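Local coordinates for protein Atp-dependent DNA ligase (Psychromonas sp., PDB 4D05) that probably joins breaks in DNA using ATP, passing through an enzyme-adenylate intermediate, as a minimal-type bacterial DNA ligase, at residues P4-L8 with I30-W34; T59-D63 with D99-S103; I93-F98 with P124-I129. Where two conformers were deposited one is given. Numbering follows the deposited sequence.

Contact 1 of 3, residues P4-L8 with I30-W34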
ATOM      1  N   PRO A   4       5.610 -13.409  11.162  1.00  9.45           N
ATOM      2  CA  PRO A   4       6.066 -14.309  10.111  1.00  9.58           C
ATOM      3  C   PRO A   4       7.208 -13.722   9.287  1.00 12.86           C
ATOM      4  O   PRO A   4       7.357 -12.506   9.244  1.00 11.06           O
ATOM      5  CB  PRO A   4       4.794 -14.521   9.268  1.00 11.45           C
ATOM      6  CG  PRO A   4       3.937 -13.349   9.542  1.00 10.94           C
ATOM      7  CD  PRO A   4       4.249 -12.907  10.927  1.00  9.71           C
ATOM      8  N   PRO A   5       7.980 -14.594   8.623  1.00 15.00           N
ATOM      9  CA  PRO A   5       9.226 -14.289   7.899  1.00 16.42           C
ATOM     10  C   PRO A   5       8.866 -13.782   6.536  1.00 14.21           C
ATOM     11  O   PRO A   5       8.932 -14.504   5.540  1.00 14.84           O
ATOM     12  CB  PRO A   5       9.918 -15.646   7.807  1.00 17.94           C
ATOM     13  CG  PRO A   5       8.771 -16.598   7.682  1.00 18.21           C
ATOM     14  CD  PRO A   5       7.659 -16.032   8.549  1.00 17.56           C
ATOM     15  N   ILE A   6       8.449 -12.527   6.499  1.00 16.06           N
ATOM     16  CA  ILE A   6       7.929 -11.951   5.272  1.00 17.40           C
ATOM     17  C   ILE A   6       8.751 -10.814   4.626  1.00 16.46           C
ATOM     18  O   ILE A   6       9.487 -10.054   5.292  1.00 17.93           O
ATOM     19  CB  ILE A   6       6.483 -11.525   5.491  1.00 16.01           C
ATOM     20  CG1 ILE A   6       6.362 -10.480   6.611  1.00 17.96           C
ATOM     21  CG2 ILE A   6       5.701 -12.727   5.821  1.00 12.36           C
ATOM     22  CD1 ILE A   6       5.007  -9.831   6.710  1.00 16.25           C
ATOM     23  N   GLN A   7       8.599 -10.695   3.310  1.00 14.45           N
ATOM     24  CA  GLN A   7       9.290  -9.655   2.540  1.00 12.72           C
ATOM     25  C   GLN A   7       8.474  -8.432   2.568  1.00 13.24           C
ATOM     26  O   GLN A   7       7.251  -8.553   2.455  1.00 16.12           O
ATOM     27  CB  GLN A   7       9.403 -10.065   1.076  1.00 10.72           C
ATOM     28  CG  GLN A   7      10.139  -9.070   0.206  1.00  9.19           C
ATOM     29  CD  GLN A   7      10.637  -9.791  -1.055  1.00  9.65           C
ATOM     30  OE1 GLN A   7      11.806 -10.108  -1.214  1.00 14.02           O
ATOM     31  NE2 GLN A   7       9.748 -10.083  -1.896  1.00  9.49           N
ATOM     32  N   LEU A   8       9.124  -7.272   2.703  1.00 11.81           N
ATOM     33  CA  LEU A   8       8.449  -5.992   2.731  1.00 16.89           C
ATOM     34  C   LEU A   8       8.824  -5.052   1.562  1.00 18.34           C
ATOM     35  O   LEU A   8       9.959  -5.044   1.033  1.00 17.40           O
ATOM     36  CB  LEU A   8       8.704  -5.246   4.048  1.00 18.85           C
ATOM     37  CG  LEU A   8       8.541  -5.992   5.376  1.00 21.38           C
ATOM     38  CD1 LEU A   8       8.892  -5.007   6.472  1.00 25.12           C
ATOM     39  CD2 LEU A   8       7.107  -6.577   5.587  1.00 22.08           C
ATOM     40  N   ILE A  30      -6.146  -7.656   4.499  1.00  4.48           N
ATOM     41  CA  ILE A  30      -5.388  -8.028   5.666  1.00  3.92           C
ATOM     42  C   ILE A  30      -4.344  -9.044   5.233  1.00  4.73           C
ATOM     43  O   ILE A  30      -4.697 -10.103   4.706  1.00  5.78           O
ATOM     44  CB  ILE A  30      -6.311  -8.656   6.736  1.00  5.46           C
ATOM     45  CG1 ILE A  30      -7.241  -7.586   7.319  1.00  6.40           C
ATOM     46  CG2 ILE A  30      -5.501  -9.291   7.861  1.00  6.10           C
ATOM     47  CD1 ILE A  30      -6.529  -6.504   8.115  1.00  9.19           C
ATOM     48  N   ARG A  31      -3.071  -8.716   5.442  1.00  4.64           N
ATOM     49  CA  ARG A  31      -2.021  -9.621   5.028  1.00  5.10           C
ATOM     50  C   ARG A  31      -2.061 -10.904   5.841  1.00  3.04           C
ATOM     51  O   ARG A  31      -2.291 -10.872   7.044  1.00  4.14           O
ATOM     52  CB  ARG A  31      -0.661  -8.972   5.206  1.00  7.18           C
ATOM     53  CG  ARG A  31       0.432  -9.774   4.535  1.00  8.98           C
ATOM     54  CD  ARG A  31       1.768  -9.085   4.548  1.00 14.59           C
ATOM     55  NE  ARG A  31       2.766  -9.926   3.924  1.00 13.01           N
ATOM     56  CZ  ARG A  31       3.798  -9.483   3.223  1.00 12.13           C
ATOM     57  NH1 ARG A  31       4.008  -8.207   3.073  1.00 17.44           N
ATOM     58  NH2 ARG A  31       4.624 -10.343   2.695  1.00 14.31           N
ATOM     59  N   ALA A  32      -1.822 -12.033   5.185  1.00  3.79           N
ATOM     60  CA  ALA A  32      -1.755 -13.322   5.869  1.00  2.42           C
ATOM     61  C   ALA A  32      -0.619 -14.145   5.274  1.00  2.79           C
ATOM     62  O   ALA A  32      -0.405 -14.148   4.065  1.00  2.86           O
ATOM     63  CB  ALA A  32      -3.073 -14.075   5.756  1.00  4.28           C
ATOM     64  N   TYR A  33       0.090 -14.849   6.149  1.00  4.03           N
ATOM     65  CA  TYR A  33       1.120 -15.781   5.774  1.00  2.81           C
ATOM     66  C   TYR A  33       0.595 -17.179   6.059  1.00  3.39           C
ATOM     67  O   TYR A  33       0.219 -17.510   7.189  1.00  4.68           O
ATOM     68  CB  TYR A  33       2.363 -15.507   6.608  1.00  4.90           C
ATOM     69  CG  TYR A  33       3.470 -16.512   6.463  1.00  4.80           C
ATOM     70  CD1 TYR A  33       4.320 -16.463   5.412  1.00  8.79           C
ATOM     71  CD2 TYR A  33       3.690 -17.476   7.419  1.00  7.35           C
ATOM     72  CE1 TYR A  33       5.380 -17.381   5.292  1.00 12.34           C
ATOM     73  CE2 TYR A  33       4.723 -18.382   7.314  1.00 10.08           C
ATOM     74  CZ  TYR A  33       5.544 -18.343   6.234  1.00 12.51           C
ATOM     75  OH  TYR A  33       6.582 -19.236   6.093  1.00 15.41           O
ATOM     76  N   TRP A  34       0.547 -17.981   5.006  1.00  2.09           N
ATOM     77  CA  TRP A  34       0.192 -19.399   5.121  1.00  2.62           C
ATOM     78  C   TRP A  34       1.439 -20.211   5.277  1.00  3.67           C
ATOM     79  O   TRP A  34       2.306 -20.232   4.407  1.00  3.92           O
ATOM     80  CB  TRP A  34      -0.573 -19.841   3.884  1.00  3.93           C
ATOM     81  CG  TRP A  34      -0.820 -21.309   3.745  1.00  2.42           C
ATOM     82  CD1 TRP A  34      -0.160 -22.155   2.920  1.00  3.96           C
ATOM     83  CD2 TRP A  34      -1.809 -22.099   4.422  1.00  3.37           C
ATOM     84  NE1 TRP A  34      -0.668 -23.425   3.024  1.00  4.12           N
ATOM     85  CE2 TRP A  34      -1.686 -23.421   3.938  1.00  4.55           C
ATOM     86  CE3 TRP A  34      -2.787 -21.824   5.371  1.00  3.99           C
ATOM     87  CZ2 TRP A  34      -2.494 -24.453   4.388  1.00  6.30           C
ATOM     88  CZ3 TRP A  34      -3.590 -22.843   5.806  1.00  4.33           C
ATOM     89  CH2 TRP A  34      -3.440 -24.145   5.320  1.00  6.02           C
TER

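Contact 2 of 3, residues T59-D63 with D99-S103. With SO4 (sulfate ion), chain G.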
ATOM      1  N   THR A  59       0.408 -27.378   0.847  1.00  7.36           N
ATOM      2  CA  THR A  59       1.237 -27.153   2.014  1.00  8.82           C
ATOM      3  C   THR A  59       2.406 -26.212   1.707  1.00  6.76           C
ATOM      4  O   THR A  59       3.159 -25.820   2.600  1.00  9.71           O
ATOM      5  CB  THR A  59       1.690 -28.457   2.693  1.00 10.26           C
ATOM      6  OG1 THR A  59       2.213 -29.343   1.718  1.00 10.16           O
ATOM      7  CG2 THR A  59       0.494 -29.145   3.373  1.00 10.28           C
ATOM      8  N   THR A  60       2.540 -25.818   0.440  1.00  5.64           N
ATOM      9  CA  THR A  60       3.531 -24.810   0.055  1.00  5.97           C
ATOM     10  C   THR A  60       3.220 -23.525   0.821  1.00  5.48           C
ATOM     11  O   THR A  60       2.068 -23.105   0.874  1.00  5.41           O
ATOM     12  CB  THR A  60       3.422 -24.526  -1.435  1.00  8.01           C
ATOM     13  OG1 THR A  60       3.620 -25.747  -2.167  1.00  8.81           O
ATOM     14  CG2 THR A  60       4.435 -23.504  -1.872  1.00  7.47           C
ATOM     15  N   ALA A  61       4.218 -22.917   1.453  1.00  3.62           N
ATOM     16  CA  ALA A  61       3.980 -21.639   2.125  1.00  2.93           C
ATOM     17  C   ALA A  61       3.616 -20.560   1.119  1.00  3.24           C
ATOM     18  O   ALA A  61       4.167 -20.504   0.022  1.00  4.27           O
ATOM     19  CB  ALA A  61       5.193 -21.229   2.908  1.00  5.18           C
HETATM   20  N   MSE A  62       2.671 -19.713   1.507  1.00  2.52           N
HETATM   21  CA  MSE A  62       2.167 -18.669   0.628  1.00  1.73           C
HETATM   22  C   MSE A  62       1.968 -17.337   1.367  1.00  2.90           C
HETATM   23  O   MSE A  62       1.564 -17.318   2.520  1.00  4.08           O
HETATM   24  CB  MSE A  62       0.796 -19.088  -0.002  1.00  1.56           C
HETATM   25  CG  MSE A  62       0.881 -20.429  -0.823  1.00  2.97           C
HETATM   26 SE   MSE A  62      -0.827 -20.888  -1.624  1.00  6.76          SE
HETATM   27  CE  MSE A  62      -1.669 -21.577  -0.003  1.00  7.66           C
ATOM     28  N   ASP A  63       2.237 -16.235   0.670  0.69  2.78           N
ATOM     29  CA  ASP A  63       1.988 -14.881   1.158  0.69  3.96           C
ATOM     30  C   ASP A  63       0.852 -14.283   0.354  0.69  3.97           C
ATOM     31  O   ASP A  63       0.882 -14.352  -0.842  0.69  3.55           O
ATOM     32  CB  ASP A  63       3.213 -14.033   0.913  0.69  7.77           C
ATOM     33  CG  ASP A  63       3.872 -13.598   2.154  0.69 16.81           C
ATOM     34  OD1 ASP A  63       4.361 -14.454   2.907  0.69 21.56           O
ATOM     35  OD2 ASP A  63       3.946 -12.375   2.368  0.69 19.60           O
ATOM     36  N   ASP A  99       3.026 -14.230  -3.223  1.00  2.47           N
ATOM     37  CA  ASP A  99       4.359 -14.799  -3.194  1.00  2.56           C
ATOM     38  C   ASP A  99       4.399 -16.143  -2.473  1.00  3.11           C
ATOM     39  O   ASP A  99       3.405 -16.596  -1.896  1.00  3.14           O
ATOM     40  CB  ASP A  99       5.365 -13.799  -2.598  1.00  3.79           C
ATOM     41  CG  ASP A  99       6.732 -13.856  -3.275  1.00  4.01           C
ATOM     42  OD1 ASP A  99       7.054 -14.898  -3.880  1.00  5.14           O
ATOM     43  OD2 ASP A  99       7.509 -12.881  -3.158  1.00  3.78           O
ATOM     44  N   LEU A 100       5.558 -16.776  -2.574  1.00  2.95           N
ATOM     45  CA  LEU A 100       5.877 -18.099  -2.002  1.00  3.44           C
ATOM     46  C   LEU A 100       7.145 -17.907  -1.146  1.00  3.17           C
ATOM     47  O   LEU A 100       8.276 -17.966  -1.638  1.00  4.19           O
ATOM     48  CB  LEU A 100       6.140 -19.139  -3.113  1.00  4.10           C
ATOM     49  CG  LEU A 100       5.000 -19.392  -4.082  1.00  3.93           C
ATOM     50  CD1 LEU A 100       5.340 -20.439  -5.127  1.00  4.72           C
ATOM     51  CD2 LEU A 100       3.749 -19.847  -3.363  1.00  4.03           C
ATOM     52  N   PRO A 101       6.971 -17.589   0.135  1.00  3.56           N
ATOM     53  CA  PRO A 101       8.111 -17.081   0.919  1.00  4.74           C
ATOM     54  C   PRO A 101       9.193 -18.086   1.258  1.00  6.28           C
ATOM     55  O   PRO A 101      10.236 -17.655   1.758  1.00  7.22           O
ATOM     56  CB  PRO A 101       7.468 -16.580   2.223  1.00  6.79           C
ATOM     57  CG  PRO A 101       6.051 -16.574   1.967  1.00 10.52           C
ATOM     58  CD  PRO A 101       5.704 -17.493   0.863  1.00  6.96           C
ATOM     59  N   LYS A 102       8.963 -19.380   1.043  1.00  4.83           N
ATOM     60  CA  LYS A 102      10.006 -20.363   1.312  1.00  6.64           C
ATOM     61  C   LYS A 102      10.694 -20.800   0.013  1.00  6.70           C
ATOM     62  O   LYS A 102      11.583 -21.668   0.023  1.00  7.80           O
ATOM     63  CB  LYS A 102       9.440 -21.569   2.046  1.00  8.74           C
ATOM     64  CG  LYS A 102       9.009 -21.265   3.486  1.00  9.94           C
ATOM     65  CD  LYS A 102      10.172 -20.766   4.343  1.00 17.31           C
ATOM     66  CE  LYS A 102       9.781 -20.511   5.814  1.00 23.16           C
ATOM     67  NZ  LYS A 102      10.982 -20.146   6.635  1.00 26.23           N
ATOM     68  N   SER A 103      10.312 -20.186  -1.105  1.00  7.39           N
ATOM     69  CA  SER A 103      10.894 -20.550  -2.394  1.00  6.73           C
ATOM     70  C   SER A 103      12.306 -19.988  -2.522  1.00  6.70           C
ATOM     71  O   SER A 103      12.604 -18.894  -2.017  1.00  8.06           O
ATOM     72  CB  SER A 103      10.061 -19.971  -3.517  1.00  7.63           C
ATOM     73  OG  SER A 103      10.723 -20.099  -4.763  1.00  7.65           O
TER
HETATM   74  S   SO4 G1262       7.834 -24.384  -0.196  0.81 31.53           S
HETATM   75  O1  SO4 G1262       7.288 -25.505  -1.000  0.81 33.30           O
HETATM   76  O2  SO4 G1262       9.126 -24.874   0.340  0.81 35.26           O
HETATM   77  O3  SO4 G1262       8.100 -23.192  -1.115  0.81 23.77           O
HETATM   78  O4  SO4 G1262       6.909 -24.053   0.955  0.81 17.67           O
HETATM   79  O   HOH W   1       6.853 -20.921  -0.236  0.99  4.72           O

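Contact 3 of 3, residues I93-F98 with P124-I129. With AMP (adenosine monophosphate), chain H.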
ATOM      1  N   ILE A  93     -14.528 -14.207   1.743  1.00  5.46           N
ATOM      2  CA  ILE A  93     -13.106 -13.873   1.674  1.00  3.84           C
ATOM      3  C   ILE A  93     -12.354 -14.743   0.648  1.00  3.06           C
ATOM      4  O   ILE A  93     -12.661 -15.905   0.464  1.00  4.33           O
ATOM      5  CB  ILE A  93     -12.457 -14.005   3.083  1.00  4.35           C
ATOM      6  CG1 ILE A  93     -13.146 -13.048   4.043  1.00  4.98           C
ATOM      7  CG2 ILE A  93     -10.982 -13.719   3.030  1.00  4.19           C
ATOM      8  CD1 ILE A  93     -12.564 -13.054   5.427  1.00  5.80           C
ATOM      9  N   LYS A  94     -11.391 -14.145  -0.034  1.00  3.50           N
ATOM     10  CA  LYS A  94     -10.440 -14.871  -0.844  1.00  3.20           C
ATOM     11  C   LYS A  94      -9.054 -14.565  -0.290  1.00  4.63           C
ATOM     12  O   LYS A  94      -8.742 -13.405   0.057  1.00  3.73           O
ATOM     13  CB  LYS A  94     -10.490 -14.422  -2.314  1.00  5.98           C
ATOM     14  CG  LYS A  94     -11.829 -14.698  -2.955  1.00  9.79           C
ATOM     15  CD  LYS A  94     -12.166 -13.776  -4.093  1.00 13.09           C
ATOM     16  CE  LYS A  94     -12.425 -12.350  -3.594  1.00 15.25           C
ATOM     17  NZ  LYS A  94     -13.036 -11.562  -4.670  1.00 22.03           N
ATOM     18  N   PHE A  95      -8.235 -15.611  -0.188  1.00  4.39           N
ATOM     19  CA  PHE A  95      -6.800 -15.481   0.054  1.00  2.85           C
ATOM     20  C   PHE A  95      -6.150 -15.260  -1.296  1.00  2.61           C
ATOM     21  O   PHE A  95      -6.059 -16.186  -2.130  1.00  3.25           O
ATOM     22  CB  PHE A  95      -6.264 -16.733   0.758  1.00  2.37           C
ATOM     23  CG  PHE A  95      -4.816 -16.646   1.220  1.00  2.75           C
ATOM     24  CD1 PHE A  95      -4.288 -15.499   1.780  1.00  3.68           C
ATOM     25  CD2 PHE A  95      -3.991 -17.747   1.103  1.00  3.46           C
ATOM     26  CE1 PHE A  95      -2.957 -15.457   2.216  1.00  3.25           C
ATOM     27  CE2 PHE A  95      -2.687 -17.711   1.544  1.00  4.07           C
ATOM     28  CZ  PHE A  95      -2.155 -16.551   2.081  1.00  2.85           C
HETATM   29  N   MSE A  96      -5.780 -14.006  -1.537  1.00  2.03           N
HETATM   30  CA  MSE A  96      -5.238 -13.548  -2.803  1.00  2.14           C
HETATM   31  C   MSE A  96      -3.736 -13.557  -2.713  1.00  2.15           C
HETATM   32  O   MSE A  96      -3.137 -12.700  -2.059  1.00  2.60           O
HETATM   33  CB  MSE A  96      -5.713 -12.093  -3.075  1.00  3.56           C
HETATM   34  CG  MSE A  96      -7.225 -11.893  -3.073  1.00  4.96           C
HETATM   35 SE   MSE A  96      -8.225 -12.678  -4.511  1.00  8.52          SE
HETATM   36  CE  MSE A  96      -7.407 -11.683  -5.977  1.00 12.47           C
ATOM     37  N   ILE A  97      -3.104 -14.538  -3.361  1.00  2.67           N
ATOM     38  CA  ILE A  97      -1.681 -14.738  -3.141  1.00  2.27           C
ATOM     39  C   ILE A  97      -0.803 -13.935  -4.064  1.00  3.08           C
ATOM     40  O   ILE A  97      -1.137 -13.723  -5.239  1.00  2.86           O
ATOM     41  CB  ILE A  97      -1.326 -16.226  -3.137  1.00  2.83           C
ATOM     42  CG1 ILE A  97      -1.522 -16.866  -4.513  1.00  2.94           C
ATOM     43  CG2 ILE A  97      -2.165 -16.923  -2.043  1.00  3.47           C
ATOM     44  CD1 ILE A  97      -0.972 -18.309  -4.607  1.00  5.97           C
ATOM     45  N   PHE A  98       0.346 -13.539  -3.523  1.00  3.15           N
ATOM     46  CA  PHE A  98       1.304 -12.773  -4.278  1.00  2.06           C
ATOM     47  C   PHE A  98       2.758 -13.264  -4.103  1.00  1.41           C
ATOM     48  O   PHE A  98       3.635 -12.759  -4.781  1.00  2.71           O
ATOM     49  CB  PHE A  98       1.166 -11.251  -3.973  1.00  2.85           C
ATOM     50  CG  PHE A  98       1.290 -10.889  -2.516  1.00  4.16           C
ATOM     51  CD1 PHE A  98       2.501 -10.936  -1.889  1.00  5.52           C
ATOM     52  CD2 PHE A  98       0.204 -10.458  -1.786  1.00  7.62           C
ATOM     53  CE1 PHE A  98       2.630 -10.588  -0.545  1.00  6.41           C
ATOM     54  CE2 PHE A  98       0.351 -10.098  -0.441  1.00  7.44           C
ATOM     55  CZ  PHE A  98       1.569 -10.165   0.154  1.00  5.18           C
ATOM     56  N   PRO A 124     -12.799 -21.582  -4.423  1.00  8.21           N
ATOM     57  CA  PRO A 124     -13.162 -20.167  -4.402  1.00  8.01           C
ATOM     58  C   PRO A 124     -12.324 -19.353  -3.422  1.00  7.82           C
ATOM     59  O   PRO A 124     -12.199 -18.131  -3.597  1.00 10.41           O
ATOM     60  CB  PRO A 124     -14.633 -20.193  -3.954  1.00 10.86           C
ATOM     61  CG  PRO A 124     -14.748 -21.438  -3.138  1.00 11.93           C
ATOM     62  CD  PRO A 124     -13.886 -22.423  -3.884  1.00 11.63           C
ATOM     63  N   TYR A 125     -11.736 -20.003  -2.421  1.00  6.65           N
ATOM     64  CA  TYR A 125     -11.088 -19.280  -1.324  1.00  4.14           C
ATOM     65  C   TYR A 125      -9.613 -18.975  -1.605  1.00  5.08           C
ATOM     66  O   TYR A 125      -8.983 -18.253  -0.842  1.00  5.34           O
ATOM     67  CB  TYR A 125     -11.207 -20.078  -0.027  1.00  3.92           C
ATOM     68  CG  TYR A 125     -12.581 -20.599   0.238  1.00  4.54           C
ATOM     69  CD1 TYR A 125     -13.676 -19.744   0.289  1.00  4.86           C
ATOM     70  CD2 TYR A 125     -12.794 -21.961   0.431  1.00  5.37           C
ATOM     71  CE1 TYR A 125     -14.962 -20.242   0.515  1.00  5.36           C
ATOM     72  CE2 TYR A 125     -14.055 -22.463   0.650  1.00  7.15           C
ATOM     73  CZ  TYR A 125     -15.138 -21.602   0.693  1.00  7.40           C
ATOM     74  OH  TYR A 125     -16.402 -22.094   0.903  1.00  8.64           O
ATOM     75  N   LEU A 126      -9.075 -19.503  -2.708  1.00  3.65           N
ATOM     76  CA  LEU A 126      -7.648 -19.317  -3.032  1.00  3.87           C
ATOM     77  C   LEU A 126      -7.517 -18.862  -4.469  1.00  5.10           C
ATOM     78  O   LEU A 126      -7.937 -19.559  -5.412  1.00  6.59           O
ATOM     79  CB  LEU A 126      -6.828 -20.603  -2.828  1.00  5.30           C
ATOM     80  CG  LEU A 126      -5.323 -20.506  -3.092  1.00  5.54           C
ATOM     81  CD1 LEU A 126      -4.648 -19.658  -2.015  1.00  6.59           C
ATOM     82  CD2 LEU A 126      -4.666 -21.880  -3.137  1.00  5.93           C
ATOM     83  N   GLN A 127      -6.977 -17.660  -4.635  1.00  5.36           N
ATOM     84  CA  GLN A 127      -6.866 -17.048  -5.962  1.00  7.02           C
ATOM     85  C   GLN A 127      -5.533 -16.303  -6.116  1.00  6.01           C
ATOM     86  O   GLN A 127      -4.933 -15.968  -5.123  1.00  6.60           O
ATOM     87  CB  GLN A 127      -8.113 -16.184  -6.240  1.00 11.75           C
ATOM     88  CG  GLN A 127      -9.056 -17.061  -7.102  1.00 24.84           C
ATOM     89  CD  GLN A 127     -10.488 -17.188  -6.679  1.00 32.89           C
ATOM     90  OE1 GLN A 127     -11.200 -16.187  -6.459  1.00 39.66           O
ATOM     91  NE2 GLN A 127     -10.968 -18.437  -6.637  1.00 29.18           N
HETATM   92  N   MSE A 128      -5.033 -16.156  -7.352  1.00  6.96           N
HETATM   93  CA  MSE A 128      -3.736 -15.491  -7.583  1.00  9.09           C
HETATM   94  C   MSE A 128      -4.014 -14.051  -7.988  1.00  7.72           C
HETATM   95  O   MSE A 128      -4.882 -13.808  -8.820  1.00  8.65           O
HETATM   96  CB  MSE A 128      -2.915 -16.197  -8.680  1.00 16.92           C
HETATM   97  CG  MSE A 128      -1.395 -16.030  -8.503  1.00 10.94           C
HETATM   98 SE   MSE A 128      -0.286 -16.335  -9.916  1.00 21.50          SE
HETATM   99  CE  MSE A 128      -1.085 -15.331 -11.380  1.00 23.08           C
ATOM    100  N   ILE A 129      -3.300 -13.110  -7.389  1.00  6.11           N
ATOM    101  CA  ILE A 129      -3.345 -11.741  -7.867  1.00  5.86           C
ATOM    102  C   ILE A 129      -2.719 -11.722  -9.268  1.00  5.94           C
ATOM    103  O   ILE A 129      -1.650 -12.252  -9.479  1.00  6.09           O
ATOM    104  CB  ILE A 129      -2.607 -10.802  -6.902  1.00  6.21           C
ATOM    105  CG1 ILE A 129      -3.300 -10.851  -5.529  1.00  5.55           C
ATOM    106  CG2 ILE A 129      -2.615  -9.396  -7.449  1.00  7.20           C
ATOM    107  CD1 ILE A 129      -2.623 -10.053  -4.437  1.00  7.56           C
TER
HETATM  108  P   AMP H1263       0.148  -0.295   1.304  1.00 19.70           P
HETATM  109  O1P AMP H1263       1.144   0.805   1.538  1.00 21.39           O
HETATM  110  O2P AMP H1263      -1.071  -0.550   2.172  1.00 21.02           O
HETATM  111  O5' AMP H1263       0.988  -1.624   1.087  1.00 16.59           O
HETATM  112  C5' AMP H1263       0.214  -2.738   0.705  1.00 19.09           C
HETATM  113  C4' AMP H1263       0.662  -3.881   1.563  1.00 15.89           C
HETATM  114  O4' AMP H1263      -0.019  -5.069   1.223  1.00 13.75           O
HETATM  115  C3' AMP H1263       2.118  -4.079   1.307  1.00 21.57           C
HETATM  116  O3' AMP H1263       2.683  -4.273   2.614  1.00 23.92           O
HETATM  117  C2' AMP H1263       2.185  -5.326   0.474  1.00 20.08           C
HETATM  118  O2' AMP H1263       3.336  -5.942   1.055  1.00 22.04           O
HETATM  119  C1' AMP H1263       0.799  -6.030   0.583  1.00 14.59           C
HETATM  120  N9  AMP H1263       0.154  -6.191  -0.765  1.00 11.38           N
HETATM  121  C8  AMP H1263      -1.097  -5.864  -1.197  1.00  8.92           C
HETATM  122  N7  AMP H1263      -1.287  -6.134  -2.513  1.00  8.16           N
HETATM  123  C5  AMP H1263      -0.130  -6.708  -2.916  1.00  5.99           C
HETATM  124  C6  AMP H1263       0.389  -7.193  -4.197  1.00  4.91           C
HETATM  125  N6  AMP H1263      -0.397  -7.172  -5.284  1.00  5.95           N
HETATM  126  N1  AMP H1263       1.632  -7.688  -4.188  1.00  6.63           N
HETATM  127  C2  AMP H1263       2.439  -7.664  -3.118  1.00  7.36           C
HETATM  128  N3  AMP H1263       2.055  -7.228  -1.931  1.00  7.24           N
HETATM  129  C4  AMP H1263       0.800  -6.740  -1.782  1.00  7.09           C
HETATM  130  O   HOH W   2       0.287 -12.837  -7.658  1.00  6.18           O

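Contact 1 of 3, residues P4-L8 with I30-W34
A strand that presents every second side chain to a facing loop can use one for polar anchoring and the next for packing, as Arg31 and Tyr33 do here. Both point toward 4-8, whereas Ala32 between them points away. The loop leads into strand 8-11, which belongs to a different sheet from strand 30-34, so the contact bridges two sheets. Arg31 is fully stretched, with chi1, chi2 and chi3 all t, and this carries its guanidinium across to the loop backbone. There NH2 donates to the carbonyl O of Gln7 at 3.2 Å, and Arg31 NH1 adds a weak bond to the same Gln7 O at 3.3 Å. That oxygen lies near the guanidinium plane. With chi1 p, Ile6 holds CG2 4.0 Å from Tyr33 CD1 while its CB covers one face of the Arg31 guanidinium.

Tyr33, with chi1 t, carries its ring out to the prolines. Pro5 CD sits over one face, 4.1 Å from the centroid, in a CH-pi contact; Pro4 CB makes an apolar contact with Tyr33 CD2 at 3.7 Å. The inverse gamma turn centred on Pro5 bends the loop just where it meets this ring.

Arg31 belongs to the KxDGxR signature of nucleotidyltransferases and lines the AMP pocket, its side chain about 3 Å from the AMP between nearest atoms. Asp63 pairs with the charge in a salt bridge and the Gln7 carbonyl adds a neutral acceptor, consistent with a guanidinium held beside the nucleotide.

Contact 2 of 3, residues T59-D63 with D99-S103
Pro101 lays its ring over the extended backbone from Ala61 to Asp63: its CD lies 4.3 Å from Ala61 CB and 3.7 Å from Met62 CA, and its CG comes within 2.9 Å of Asp63 OD1 in the conformer given. Leu100 packs on another side of the strand, with CD2 3.9 Å from CG of the selenomethionine Met62 and 4.0 Å from Thr60 CG2.

The case illustrates how an antiparallel pair comes apart where a strand gives way to a turn. Asp63 and Asp99 form a hydrogen-bonded pair, Asp63 N donating to Asp99 O at 2.8 Å and Asp99 N to Asp63 O at 3.2 Å. Beyond it the backbones no longer bond directly. A CA-H...O contact, Leu100 CA to Ala61 O at 3.6 Å, takes over, and then a water, which donates to Ala61 O (2.7 Å) and accepts from Lys102 N (2.9 Å). The same water donates to O3 of a sulfate (2.7 Å), probably from the crystallisation liquor; a different oxygen, O4, accepts from Ala61 N at 3.0 Å. Lys102 belongs to the type I turn Leu100-Ser103, closed by Ser103 N to Leu100 O at 3.1 Å.

Asp63 forms a salt bridge with Arg31 of strand 30-34, and Tyr33 of that strand touches Pro101. The turn leads on toward helix 107-121, where Asp99 forms a salt bridge with Arg110 and Leu100 packs on Lys113 and Met114.

Contact 3 of 3, residues I93-F98 with P124-I129
Four backbone hydrogen bonds tie these strands in parallel: Phe95 N to Tyr125 O at 2.8 Å, Gln127 N to Phe95 O at 3.0 Å, Ile97 N to Gln127 O at 2.9 Å and Ile129 N to Ile97 O at 3.1 Å. Phe95 and Ile97 each use both N and O, while Met96 turns its backbone polar groups to the other neighbour, strand 62-67. A water continues the ladder past its end, donating to Ile97 O at 2.9 Å and to Ile129 O at 2.7 Å.

The pairing follows the general rule that parallel neighbours that follow one another in the chain need a crossover connection. Here strand 94-99, helix 107-121 and strand 126-128 form a beta-alpha-beta unit, and strand 126-128 is an edge strand of its sheet. The face bearing Phe95, Leu126, Ile97 and Met128 meets that helix, Ile97 touching Val118 and Met128 touching Met114. Leu126 CD1 fits between Phe95 CD2 and Ile97 CG2, 3.7 Å from each.

On the opposite face the selenomethionine Met96 rests its SE 3.9 Å from Gln127 CB, and Met96 CB lies 3.7 Å from Ile129 CG1. Ile129 CD1 then meets the edge of the Phe98 ring at CD2, 3.9 Å away. Both residues line the AMP pocket: Phe98 turns a ring face to the adenine, CG 3.5 Å from AMP C2, and Ile129 CD1 lies 3.7 Å from AMP N6.

In the fold
All three contacts involve one mixed sheet of the ligase domain, in the order 39-40, 30-34, 62-67, 94-99, 126-128. Contact 1 fastens the N-terminal loop to strand 30-34, contact 2 pairs the next two strands at one end, and contact 3 adds an edge strand. Contact 1 closes along the chain before the others open, whereas the segments of contacts 2 and 3 alternate. The centre of contact 2 lies about 10 Å from that of contact 1 and about 13 Å from that of contact 3; the centres of contacts 1 and 3 are about 14 Å apart. Asp63 meets Arg31 and Phe98, linking all three; contacts 1 and 3 supply Arg31, Phe98 and Ile129 to the AMP pocket, part of which is thus built on this sheet.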